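Local coordinates for protein glycine betaine/carnitine/choline ABC transporter (Staphylococcus aureus subsp. aureus Mu50, PDB 3O66) that probably binds glycine betaine, carnitine or choline outside the membrane and delivers it to an ABC transporter for uptake into the cell, at residues N46-S50 against S51-H55; T73-T76 against G77-E81. All coordinates share one frame; numbering follows the deposited sequence.

Interaction 1. Residues N46-S50 against S51-H55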
loop_
_atom_site.group_PDB
_atom_site.type_symbol
_atom_site.label_atom_id
_atom_site.label_comp_id
_atom_site.label_asym_id
_atom_site.label_seq_id
_atom_site.Cartn_x
_atom_site.Cartn_y
_atom_site.Cartn_z
ATOM N N ASN A 46 11.400 -5.001 -12.680
ATOM C CA ASN A 46 10.110 -4.344 -12.800
ATOM C C ASN A 46 9.028 -5.303 -13.278
ATOM O O ASN A 46 9.325 -6.424 -13.705
ATOM C CB ASN A 46 10.238 -3.156 -13.773
ATOM C CG ASN A 46 9.394 -1.958 -13.351
ATOM O OD1 ASN A 46 8.419 -2.101 -12.589
ATOM N ND2 ASN A 46 9.732 -0.776 -13.882
ATOM N N ASN A 47 7.779 -4.843 -13.166
ATOM C CA ASN A 47 6.575 -5.548 -13.626
ATOM C C ASN A 47 6.332 -6.929 -13.038
ATOM O O ASN A 47 5.835 -7.829 -13.729
ATOM C CB ASN A 47 6.540 -5.608 -15.157
ATOM C CG ASN A 47 6.569 -4.231 -15.788
ATOM O OD1 ASN A 47 7.402 -3.959 -16.646
ATOM N ND2 ASN A 47 5.665 -3.348 -15.355
ATOM N N LEU A 48 6.671 -7.111 -11.767
ATOM C CA LEU A 48 6.481 -8.415 -11.133
ATOM C C LEU A 48 5.021 -8.573 -10.741
ATOM O O LEU A 48 4.346 -7.571 -10.430
ATOM C CB LEU A 48 7.389 -8.576 -9.917
ATOM C CG LEU A 48 8.898 -8.405 -10.162
ATOM C CD1 LEU A 48 9.688 -8.779 -8.922
ATOM C CD2 LEU A 48 9.319 -9.268 -11.365
ATOM N N GLY A 49 4.539 -9.822 -10.749
ATOM C CA GLY A 49 3.100 -10.098 -10.657
ATOM C C GLY A 49 2.494 -10.024 -9.263
ATOM O O GLY A 49 1.300 -9.795 -9.126
ATOM N N SER A 50 3.313 -10.220 -8.231
ATOM C CA SER A 50 2.853 -10.267 -6.828
ATOM C C SER A 50 4.021 -10.101 -5.871
ATOM O O SER A 50 5.194 -10.137 -6.300
ATOM C CB SER A 50 2.174 -11.606 -6.517
ATOM O OG SER A 50 3.135 -12.649 -6.473
ATOM N N SER A 51 3.711 -9.954 -4.577
ATOM C CA SER A 51 4.760 -9.924 -3.579
ATOM C C SER A 51 5.402 -11.306 -3.328
ATOM O O SER A 51 6.520 -11.380 -2.812
ATOM C CB SER A 51 4.292 -9.242 -2.290
ATOM O OG SER A 51 4.121 -7.838 -2.512
ATOM N N THR A 52 4.720 -12.396 -3.699
ATOM C CA THR A 52 5.407 -13.684 -3.752
ATOM C C THR A 52 6.581 -13.622 -4.750
ATOM O O THR A 52 7.692 -14.112 -4.467
ATOM C CB THR A 52 4.447 -14.848 -4.060
ATOM O OG1 THR A 52 3.463 -14.911 -3.026
ATOM C CG2 THR A 52 5.188 -16.184 -4.117
ATOM N N ILE A 53 6.348 -13.010 -5.904
ATOM C CA ILE A 53 7.410 -12.891 -6.910
ATOM C C ILE A 53 8.519 -11.961 -6.377
ATOM O O ILE A 53 9.709 -12.237 -6.566
ATOM C CB ILE A 53 6.872 -12.419 -8.321
ATOM C CG1 ILE A 53 5.630 -13.230 -8.766
ATOM C CG2 ILE A 53 7.968 -12.419 -9.397
ATOM C CD1 ILE A 53 5.790 -14.706 -8.918
ATOM N N GLN A 54 8.135 -10.879 -5.693
ATOM C CA GLN A 54 9.131 -9.977 -5.109
ATOM C C GLN A 54 9.975 -10.734 -4.114
ATOM O O GLN A 54 11.187 -10.595 -4.131
ATOM C CB GLN A 54 8.485 -8.788 -4.389
ATOM C CG GLN A 54 7.692 -7.858 -5.294
ATOM C CD GLN A 54 7.569 -6.488 -4.657
ATOM O OE1 GLN A 54 8.426 -5.623 -4.853
ATOM N NE2 GLN A 54 6.503 -6.290 -3.891
ATOM N N HIS A 55 9.308 -11.500 -3.231
ATOM C CA HIS A 55 9.961 -12.239 -2.156
ATOM C C HIS A 55 10.960 -13.246 -2.711
ATOM O O HIS A 55 12.110 -13.328 -2.243
ATOM C CB HIS A 55 8.921 -12.971 -1.309
ATOM C CG HIS A 55 9.515 -13.818 -0.223
ATOM N ND1 HIS A 55 10.221 -13.279 0.838
ATOM C CD2 HIS A 55 9.506 -15.158 -0.032
ATOM C CE1 HIS A 55 10.624 -14.257 1.632
ATOM N NE2 HIS A 55 10.207 -15.406 1.126
#
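Gln54 reaches back to Ser50 and Leu48 with its backbone and CG, while its flat amide is gripped at both its oxygen and its nitrogen. Gln54 NE2 donates to Ser51 OG over 3.2 Å, only 7° out of the amide plane, and also to the carbonyl of Val68; OE1 is taken by the hydroxyl of Thr14. With both ends gripped, the rotation of this buried amide is fixed. Nearer the backbone, Gln54 CG rests 3.5 Å from Ser50 O, the same oxygen that receives Gln54 N at 3.1 Å in the first turn of the helix. Ser50 sits at the N-cap. Its OG stands between the backbone N and the carbonyl carbon (chi1 71°), which brings it over the open helix end, where Ile53 N donates to Ser50 OG at 3.3 Å, N-H...O 157°. Ile53 CG1 lies 3.4 Å from Ser50 OG. The other Ile53 branch, CG2, turns to Leu48 and nestles into its side chain, 3.9 Å from Leu48 CB and about as near to CD2, while Leu48 CD1 comes up to Gln54 CA at 4.0 Å. This is an N-capped strand-to-helix turn: it opens the beta-alpha-beta crossover from edge strand 43-48 through helix 51-60 to strand 65-70, in the alpha/beta fold of the substrate-binding proteins.

Interaction 2. Residues T73-T76 against G77-E81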
loop_
_atom_site.group_PDB
_atom_site.type_symbol
_atom_site.label_atom_id
_atom_site.label_comp_id
_atom_site.label_asym_id
_atom_site.label_seq_id
_atom_site.Cartn_x
_atom_site.Cartn_y
_atom_site.Cartn_z
ATOM N N THR A 73 0.379 -8.659 4.105
ATOM C CA THR A 73 0.571 -9.612 3.019
ATOM C C THR A 73 1.738 -10.507 3.363
ATOM O O THR A 73 1.649 -11.729 3.223
ATOM C CB THR A 73 0.880 -8.923 1.706
ATOM O OG1 THR A 73 -0.251 -8.133 1.319
ATOM C CG2 THR A 73 1.188 -9.985 0.616
ATOM N N ASP A 74 2.843 -9.902 3.790
ATOM C CA ASP A 74 4.043 -10.699 4.015
ATOM C C ASP A 74 4.030 -11.542 5.311
ATOM O O ASP A 74 4.692 -12.585 5.386
ATOM C CB ASP A 74 5.271 -9.814 3.888
ATOM C CG ASP A 74 5.635 -9.568 2.440
ATOM O OD1 ASP A 74 5.776 -10.546 1.677
ATOM O OD2 ASP A 74 5.738 -8.397 2.046
ATOM N N LEU A 75 3.269 -11.084 6.308
ATOM C CA LEU A 75 3.097 -11.831 7.544
ATOM C C LEU A 75 2.370 -13.164 7.350
ATOM O O LEU A 75 2.746 -14.160 7.977
ATOM C CB LEU A 75 2.404 -11.003 8.632
ATOM C CG LEU A 75 2.243 -11.649 10.014
ATOM C CD1 LEU A 75 3.596 -12.060 10.619
ATOM C CD2 LEU A 75 1.522 -10.729 10.965
ATOM N N THR A 76 1.320 -13.181 6.529
ATOM C CA THR A 76 0.611 -14.429 6.282
ATOM C C THR A 76 1.107 -15.171 5.031
ATOM O O THR A 76 0.842 -16.363 4.862
ATOM C CB THR A 76 -0.920 -14.221 6.211
ATOM O OG1 THR A 76 -1.228 -13.404 5.086
ATOM C CG2 THR A 76 -1.450 -13.568 7.504
ATOM N N GLY A 77 1.795 -14.454 4.146
ATOM C CA GLY A 77 2.336 -15.042 2.938
ATOM C C GLY A 77 3.715 -15.601 3.238
ATOM O O GLY A 77 3.840 -16.714 3.741
ATOM N N ALA A 78 4.749 -14.813 2.954
ATOM C CA ALA A 78 6.122 -15.284 3.075
ATOM C C ALA A 78 6.438 -15.866 4.465
ATOM O O ALA A 78 7.065 -16.927 4.571
ATOM C CB ALA A 78 7.082 -14.149 2.727
ATOM N N LEU A 79 5.981 -15.197 5.527
ATOM C CA LEU A 79 6.280 -15.649 6.885
ATOM C C LEU A 79 5.420 -16.825 7.338
ATOM O O LEU A 79 5.769 -17.499 8.308
ATOM C CB LEU A 79 6.176 -14.497 7.880
ATOM C CG LEU A 79 7.261 -13.434 7.731
ATOM C CD1 LEU A 79 7.068 -12.349 8.779
ATOM C CD2 LEU A 79 8.668 -14.109 7.867
ATOM N N LYS A 80 4.309 -17.077 6.645
ATOM C CA LYS A 80 3.427 -18.223 6.947
ATOM C C LYS A 80 2.821 -18.164 8.354
ATOM O O LYS A 80 2.568 -19.215 8.960
ATOM C CB LYS A 80 4.189 -19.559 6.805
ATOM C CG LYS A 80 4.424 -20.080 5.384
ATOM C CD LYS A 80 5.521 -21.148 5.392
ATOM C CE LYS A 80 5.121 -22.427 4.643
ATOM N NZ LYS A 80 5.622 -22.483 3.239
ATOM N N GLU A 81 2.595 -16.958 8.880
ATOM C CA GLU A 81 2.115 -16.795 10.261
ATOM C C GLU A 81 0.629 -16.445 10.258
ATOM O O GLU A 81 0.055 -16.159 9.214
ATOM C CB GLU A 81 2.914 -15.713 11.019
ATOM C CG GLU A 81 4.431 -15.973 11.168
ATOM C CD GLU A 81 4.784 -17.106 12.156
ATOM O OE1 GLU A 81 3.873 -17.702 12.776
ATOM O OE2 GLU A 81 5.987 -17.397 12.320
HETATM O O HOH W 1 4.488 -12.732 0.801
#
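Thr73 starts the exchange with its carbonyl oxygen: Thr73 O accepts Gly77 N at 2.9 Å, an ordinary helical bond four residues on. At Asp74 the spacing widens: Asp74 O takes Leu79 N at 2.9 Å, with a C=O...N angle of 174°, so the donor approaches almost head-on. The carboxylate has separate work for its two oxygens. OD2 pairs with Arg69, a charge partner that would be expected to keep it ionised, and Asp74 OD1 accepts from a water at 2.7 Å that in turn accepts from Ala78 N at 3.0 Å, so the water links this side chain to the departing backbone. Leu75 spans six residues, its O receiving Glu81 N at 2.9 Å. Having CG anti to the backbone N (chi1 -176°) lets Leu75 CD1 swing back over the turn, 3.9 Å from Leu79 CD1 and 3.7 Å from Glu81 CB. Leu79 continues on to Phe98 and Phe102 of helix 87-102. Thr76 closes the segment: Thr76 CA-H points at Glu81 O, 3.4 Å from CA, while its OG1 turns back to the carbonyl of Gly72. Spans of four, five and six residues in turn show this helix C-terminus unwinding: the chain leaves helix 71-76 at Gly77 and runs through a type I beta turn, Gly77 to left-handed Lys80 (phi 62°), into the loop leading to helix 87-102.

How the interactions relate
Both contacts are helix ends in the same half of the protein, built round the sheet that holds strands 43-48, 12-16 and 65-70. Interaction 1 starts a helix and is largely a surface contact, although Gln54 reaches inward; interaction 2 finishes a helix and is partly buried. Both have backbone bonds and an apolar pair; the difference is a serine hydroxyl capping one backbone N-H in the first, against a water bridge and long-span carbonyl bonds in the second. They meet where His55 CE1 packs on Ala78 CB, 3.7 Å apart. Arg69 lies between them, touched by side chains of 51-55 and salt-bridged to Asp74, and Phe102 is shared too, edge-to-face with the His55 ring and in contact with Leu79.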